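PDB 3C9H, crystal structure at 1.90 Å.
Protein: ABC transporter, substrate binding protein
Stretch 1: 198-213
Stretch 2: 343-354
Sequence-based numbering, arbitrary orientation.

Stretch 1 (198-213) IWSVIKAMGAAGVKVY
Stretch 2 343-354: RLIERWNEALRS

Apolar packing between two helices of one chain, 198-207 and 343-353, whose N-to-C directions diverge by 50° (signed crossing angle -50°) and whose axes approach to 7.5 Å; the two stretches together bury 647 Å². The second helix is already under way at R343 and is held by i+4 to i bonds such as W348 N to L344 O (3.0 Å) and A351 N to R347 O (2.9 Å), with phi/psi near -65/-40 as far as A351. At the centre lies A351, its CA-to-CB bond pointing toward stretch 1 and its CB 3.6 Å from I202 CG2 and 4.0 Å from W199 CE3. I202 (chi1 -57°, chi2 -44°, both m) also points toward the partner helix, and its CG2 reaches W348 CD1 at 3.9 Å and L352 CD2 at 3.8 Å, so one methyl meets three residues of stretch 2. The CA-to-CB bond of W348 (chi1 t, chi2 86°) points sideways to stretch 1; V212 CG1 lies 4.0 Å from W348 CH2, oblique to the ring. L352 (chi1 m, chi2 t) also starts sideways, but its end comes nearer, bringing CD2 to 3.5 Å from V210 CG1. V210 (chi1 p) and V212 (chi1 m) thus extend the apolar surface beyond the first helix.

The backbones come nearest at G206, whose CA is 4.1 Å from L352 CA; the K203 CA to A351 CA distance is 5.0 Å. G206 CA makes a CA-H...O contact with L352 O at 3.4 Å (129° at the hydrogen). A CB on G206 would point toward stretch 2 and stand 2.4 Å from L352 O, a clash, so the close approach depends on the bare CA. Helical phi/psi continues through the 198-207 helix, with i+4 to i bonds such as G206 N to I202 O (3.0 Å). It ends in a Schellman motif: G209 takes phi/psi 66/42, V210 N bonds to M205 O (2.9 Å) and G209 N to G206 O (3.1 Å). The chain then extends through V210 (-57/136) into strand 211-213.

Toward the start of the first helix, the CA-to-CB bond of W199 (chi1 -58°, m; chi2 104°) points toward stretch 2, and the residue has 126 Å² covered, the most of any residue here. L344 CD1 (L344 chi1 t, chi2 p) sits at the ring edge, 3.5 Å from W199 CH2, and W348 CA, also near the ring plane, is 3.7 Å from W199 CZ3. Over one face lies the extended R347 (chi1 to chi3 all t, chi4 -156°). Its guanidinium stacks on the indole with centres 3.9 Å apart and planes at 26°; R347 CZ is 3.9 Å from the centroid of the W199 five-membered ring, a cation-pi contact, while R347 CG lies 3.9 Å from the centroid of the W199 six-membered ring, a CH-pi contact over the face. W199 NE1 and R347 NH1, 3.4 Å apart, are both donors and form no hydrogen bond.

At the polar edge, K203 (chi1 m, chi2 and chi3 t, chi4 m) starts sideways and packs its CG 3.9 Å from A351 CB. Its NZ then donates to S354 OG (3.2 Å), the sole hydrogen bond across the contact. S354 OG (chi1 p) accepts from the lysine and itself donates to A351 O at 3.0 Å, so the hydroxyl joins K203 to a backbone carbonyl of the second helix.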

# COMPACT_ATOMS: atom_id res chain seq x y z
N ILE A 198 7.19 -14.38 -14.27
CA ILE A 198 6.31 -14.29 -13.11
C ILE A 198 5.18 -15.32 -13.22
O ILE A 198 4.64 -15.77 -12.20
CB ILE A 198 5.68 -12.86 -12.91
CG1 ILE A 198 4.94 -12.76 -11.57
CG2 ILE A 198 4.73 -12.51 -14.04
CD1 ILE A 198 5.77 -13.13 -10.36
N TRP A 199 4.83 -15.68 -14.45
CA TRP A 199 3.70 -16.59 -14.66
C TRP A 199 3.98 -18.00 -14.15
O TRP A 199 3.07 -18.68 -13.69
CB TRP A 199 3.28 -16.56 -16.14
CG TRP A 199 2.92 -15.17 -16.52
CD1 TRP A 199 3.65 -14.30 -17.26
CD2 TRP A 199 1.77 -14.46 -16.08
NE1 TRP A 199 3.00 -13.09 -17.34
CE2 TRP A 199 1.84 -13.17 -16.62
CE3 TRP A 199 0.67 -14.80 -15.28
CZ2 TRP A 199 0.86 -12.21 -16.39
CZ3 TRP A 199 -0.30 -13.86 -15.06
CH2 TRP A 199 -0.20 -12.57 -15.61
N SER A 200 5.23 -18.42 -14.19
CA SER A 200 5.61 -19.69 -13.55
C SER A 200 5.33 -19.63 -12.03
O SER A 200 4.86 -20.61 -11.44
CB SER A 200 7.07 -20.05 -13.83
OG SER A 200 7.96 -19.08 -13.29
N VAL A 201 5.61 -18.48 -11.42
CA VAL A 201 5.28 -18.27 -10.00
C VAL A 201 3.76 -18.34 -9.78
O VAL A 201 3.31 -19.06 -8.90
CB VAL A 201 5.83 -16.92 -9.45
CG1 VAL A 201 5.44 -16.73 -7.96
CG2 VAL A 201 7.36 -16.84 -9.62
N ILE A 202 2.99 -17.60 -10.58
CA ILE A 202 1.53 -17.60 -10.43
C ILE A 202 0.96 -19.01 -10.63
O ILE A 202 0.13 -19.48 -9.84
CB ILE A 202 0.85 -16.59 -11.42
CG1 ILE A 202 1.41 -15.18 -11.23
CG2 ILE A 202 -0.66 -16.56 -11.23
CD1 ILE A 202 1.55 -14.79 -9.76
N LYS A 203 1.44 -19.69 -11.66
CA LYS A 203 1.02 -21.08 -11.91
C LYS A 203 1.35 -22.00 -10.73
O LYS A 203 0.46 -22.70 -10.24
CB LYS A 203 1.65 -21.60 -13.21
CG LYS A 203 1.04 -20.97 -14.47
CD LYS A 203 1.88 -21.24 -15.72
CE LYS A 203 1.30 -20.55 -16.99
NZ LYS A 203 -0.08 -21.07 -17.40
N ALA A 204 2.59 -21.96 -10.25
CA ALA A 204 2.97 -22.74 -9.05
C ALA A 204 2.05 -22.46 -7.86
O ALA A 204 1.67 -23.40 -7.15
CB ALA A 204 4.42 -22.46 -8.66
N MET A 205 1.68 -21.20 -7.63
CA MET A 205 0.82 -20.86 -6.50
C MET A 205 -0.58 -21.47 -6.70
O MET A 205 -1.20 -21.99 -5.75
CB MET A 205 0.72 -19.33 -6.28
CG MET A 205 1.99 -18.65 -5.67
SD MET A 205 1.83 -16.89 -5.20
CE MET A 205 1.74 -16.19 -6.82
N GLY A 206 -1.08 -21.41 -7.94
CA GLY A 206 -2.37 -22.03 -8.27
C GLY A 206 -2.38 -23.54 -8.05
O GLY A 206 -3.36 -24.08 -7.55
N ALA A 207 -1.28 -24.21 -8.41
CA ALA A 207 -1.10 -25.66 -8.15
C ALA A 207 -0.99 -25.98 -6.66
O ALA A 207 -1.45 -27.04 -6.21
CB ALA A 207 0.11 -26.16 -8.88
N ALA A 208 -0.41 -25.06 -5.89
CA ALA A 208 -0.40 -25.15 -4.43
C ALA A 208 -1.73 -24.75 -3.77
O ALA A 208 -1.83 -24.68 -2.55
CB ALA A 208 0.77 -24.34 -3.84
N GLY A 209 -2.76 -24.47 -4.57
CA GLY A 209 -4.06 -24.13 -4.03
C GLY A 209 -4.05 -22.81 -3.28
O GLY A 209 -4.67 -22.69 -2.21
N VAL A 210 -3.37 -21.81 -3.83
CA VAL A 210 -3.26 -20.49 -3.18
C VAL A 210 -4.62 -19.88 -2.89
O VAL A 210 -5.52 -19.95 -3.72
CB VAL A 210 -2.40 -19.49 -4.02
CG1 VAL A 210 -3.07 -19.18 -5.38
CG2 VAL A 210 -2.13 -18.22 -3.24
N LYS A 211 -4.77 -19.33 -1.69
CA LYS A 211 -5.95 -18.59 -1.28
C LYS A 211 -5.68 -17.10 -1.43
O LYS A 211 -4.60 -16.63 -1.07
CB LYS A 211 -6.28 -18.90 0.16
CG LYS A 211 -6.46 -20.42 0.40
CD LYS A 211 -7.46 -20.69 1.48
CE LYS A 211 -7.83 -22.18 1.51
NZ LYS A 211 -7.95 -22.72 0.11
N VAL A 212 -6.65 -16.37 -1.95
CA VAL A 212 -6.44 -14.95 -2.26
C VAL A 212 -7.36 -14.06 -1.43
O VAL A 212 -8.55 -14.38 -1.21
CB VAL A 212 -6.56 -14.67 -3.77
CG1 VAL A 212 -5.50 -15.44 -4.57
CG2 VAL A 212 -7.93 -14.99 -4.26
N TYR A 213 -6.82 -12.95 -0.95
CA TYR A 213 -7.54 -12.06 -0.06
C TYR A 213 -7.37 -10.61 -0.53
O TYR A 213 -6.40 -10.28 -1.24
CB TYR A 213 -7.01 -12.17 1.39
CG TYR A 213 -7.28 -13.52 2.01
CD1 TYR A 213 -8.42 -13.71 2.81
CD2 TYR A 213 -6.47 -14.60 1.75
CE1 TYR A 213 -8.70 -14.95 3.36
CE2 TYR A 213 -6.76 -15.87 2.28
CZ TYR A 213 -7.88 -16.03 3.08
OH TYR A 213 -8.19 -17.25 3.63
N ARG A 343 -7.01 -7.11 -19.13
CA ARG A 343 -6.37 -8.26 -19.75
C ARG A 343 -5.44 -8.98 -18.77
O ARG A 343 -5.44 -10.21 -18.70
CB ARG A 343 -5.63 -7.83 -21.01
CG ARG A 343 -6.56 -7.26 -22.12
CD ARG A 343 -7.42 -8.35 -22.76
NE ARG A 343 -8.22 -7.92 -23.92
CZ ARG A 343 -9.36 -7.23 -23.85
NH1 ARG A 343 -9.85 -6.83 -22.68
NH2 ARG A 343 -10.02 -6.93 -24.98
N LEU A 344 -4.65 -8.22 -18.00
CA LEU A 344 -3.73 -8.81 -17.03
C LEU A 344 -4.47 -9.59 -15.93
O LEU A 344 -3.97 -10.61 -15.46
CB LEU A 344 -2.88 -7.72 -16.38
CG LEU A 344 -1.87 -8.19 -15.33
CD1 LEU A 344 -0.83 -9.12 -15.96
CD2 LEU A 344 -1.20 -7.00 -14.68
N ILE A 345 -5.63 -9.11 -15.54
CA ILE A 345 -6.45 -9.77 -14.54
C ILE A 345 -7.01 -11.11 -15.04
O ILE A 345 -7.05 -12.10 -14.31
CB ILE A 345 -7.56 -8.81 -14.00
CG1 ILE A 345 -6.93 -7.71 -13.13
CG2 ILE A 345 -8.58 -9.58 -13.19
CD1 ILE A 345 -7.92 -6.66 -12.54
N GLU A 346 -7.44 -11.16 -16.30
CA GLU A 346 -7.95 -12.42 -16.82
C GLU A 346 -6.82 -13.44 -17.08
O GLU A 346 -7.01 -14.63 -16.88
CB GLU A 346 -8.88 -12.22 -18.03
CG GLU A 346 -8.27 -11.67 -19.32
CD GLU A 346 -9.30 -11.61 -20.47
OE1 GLU A 346 -10.35 -12.31 -20.39
OE2 GLU A 346 -9.06 -10.86 -21.46
N ARG A 347 -5.65 -12.97 -17.49
CA ARG A 347 -4.46 -13.82 -17.57
C ARG A 347 -4.05 -14.42 -16.19
O ARG A 347 -3.67 -15.59 -16.08
CB ARG A 347 -3.31 -12.99 -18.15
CG ARG A 347 -2.09 -13.80 -18.53
CD ARG A 347 -1.14 -13.00 -19.41
NE ARG A 347 -0.02 -13.83 -19.88
CZ ARG A 347 1.17 -13.38 -20.26
NH1 ARG A 347 1.46 -12.09 -20.23
NH2 ARG A 347 2.09 -14.24 -20.67
N TRP A 348 -4.12 -13.61 -15.15
CA TRP A 348 -3.80 -14.04 -13.80
C TRP A 348 -4.77 -15.13 -13.32
O TRP A 348 -4.35 -16.13 -12.76
CB TRP A 348 -3.80 -12.81 -12.90
CG TRP A 348 -3.50 -13.00 -11.47
CD1 TRP A 348 -2.26 -13.03 -10.87
CD2 TRP A 348 -4.45 -13.11 -10.43
NE1 TRP A 348 -2.40 -13.17 -9.50
CE2 TRP A 348 -3.74 -13.21 -9.21
CE3 TRP A 348 -5.85 -13.13 -10.40
CZ2 TRP A 348 -4.38 -13.34 -7.99
CZ3 TRP A 348 -6.47 -13.25 -9.19
CH2 TRP A 348 -5.74 -13.35 -7.99
N ASN A 349 -6.06 -14.95 -13.57
CA ASN A 349 -7.07 -15.98 -13.27
C ASN A 349 -6.83 -17.24 -14.08
O ASN A 349 -7.05 -18.34 -13.60
CB ASN A 349 -8.48 -15.48 -13.56
CG ASN A 349 -8.97 -14.48 -12.55
OD1 ASN A 349 -9.44 -13.40 -12.91
ND2 ASN A 349 -8.84 -14.82 -11.26
N GLU A 350 -6.38 -17.07 -15.32
CA GLU A 350 -6.08 -18.16 -16.24
C GLU A 350 -4.89 -18.99 -15.75
O GLU A 350 -4.94 -20.22 -15.79
CB GLU A 350 -5.88 -17.57 -17.66
CG GLU A 350 -4.95 -18.26 -18.65
CD GLU A 350 -4.78 -17.41 -19.96
OE1 GLU A 350 -5.69 -16.62 -20.31
OE2 GLU A 350 -3.72 -17.53 -20.63
N ALA A 351 -3.85 -18.33 -15.23
CA ALA A 351 -2.68 -19.02 -14.66
C ALA A 351 -2.97 -19.76 -13.35
O ALA A 351 -2.45 -20.84 -13.13
CB ALA A 351 -1.53 -18.02 -14.44
N LEU A 352 -3.78 -19.16 -12.48
CA LEU A 352 -4.13 -19.77 -11.19
C LEU A 352 -4.97 -21.04 -11.36
O LEU A 352 -4.98 -21.88 -10.46
CB LEU A 352 -4.90 -18.79 -10.31
CG LEU A 352 -4.15 -17.60 -9.70
CD1 LEU A 352 -5.12 -16.71 -8.97
CD2 LEU A 352 -3.06 -18.08 -8.75
N ARG A 353 -5.66 -21.15 -12.49
CA ARG A 353 -6.53 -22.29 -12.80
C ARG A 353 -5.89 -23.34 -13.71
O ARG A 353 -6.25 -24.51 -13.65
CB ARG A 353 -7.86 -21.78 -13.38
CG ARG A 353 -8.71 -21.12 -12.30
CD ARG A 353 -9.73 -20.11 -12.83
NE ARG A 353 -9.98 -19.02 -11.85
CZ ARG A 353 -10.94 -18.10 -11.98
NH1 ARG A 353 -11.77 -18.10 -13.02
NH2 ARG A 353 -11.09 -17.16 -11.04
N SER A 354 -4.92 -22.94 -14.53
CA SER A 354 -4.22 -23.89 -15.42
C SER A 354 -3.48 -24.98 -14.64
O SER A 354 -3.09 -24.79 -13.47
CB SER A 354 -3.23 -23.14 -16.33
OG SER A 354 -2.17 -22.57 -15.58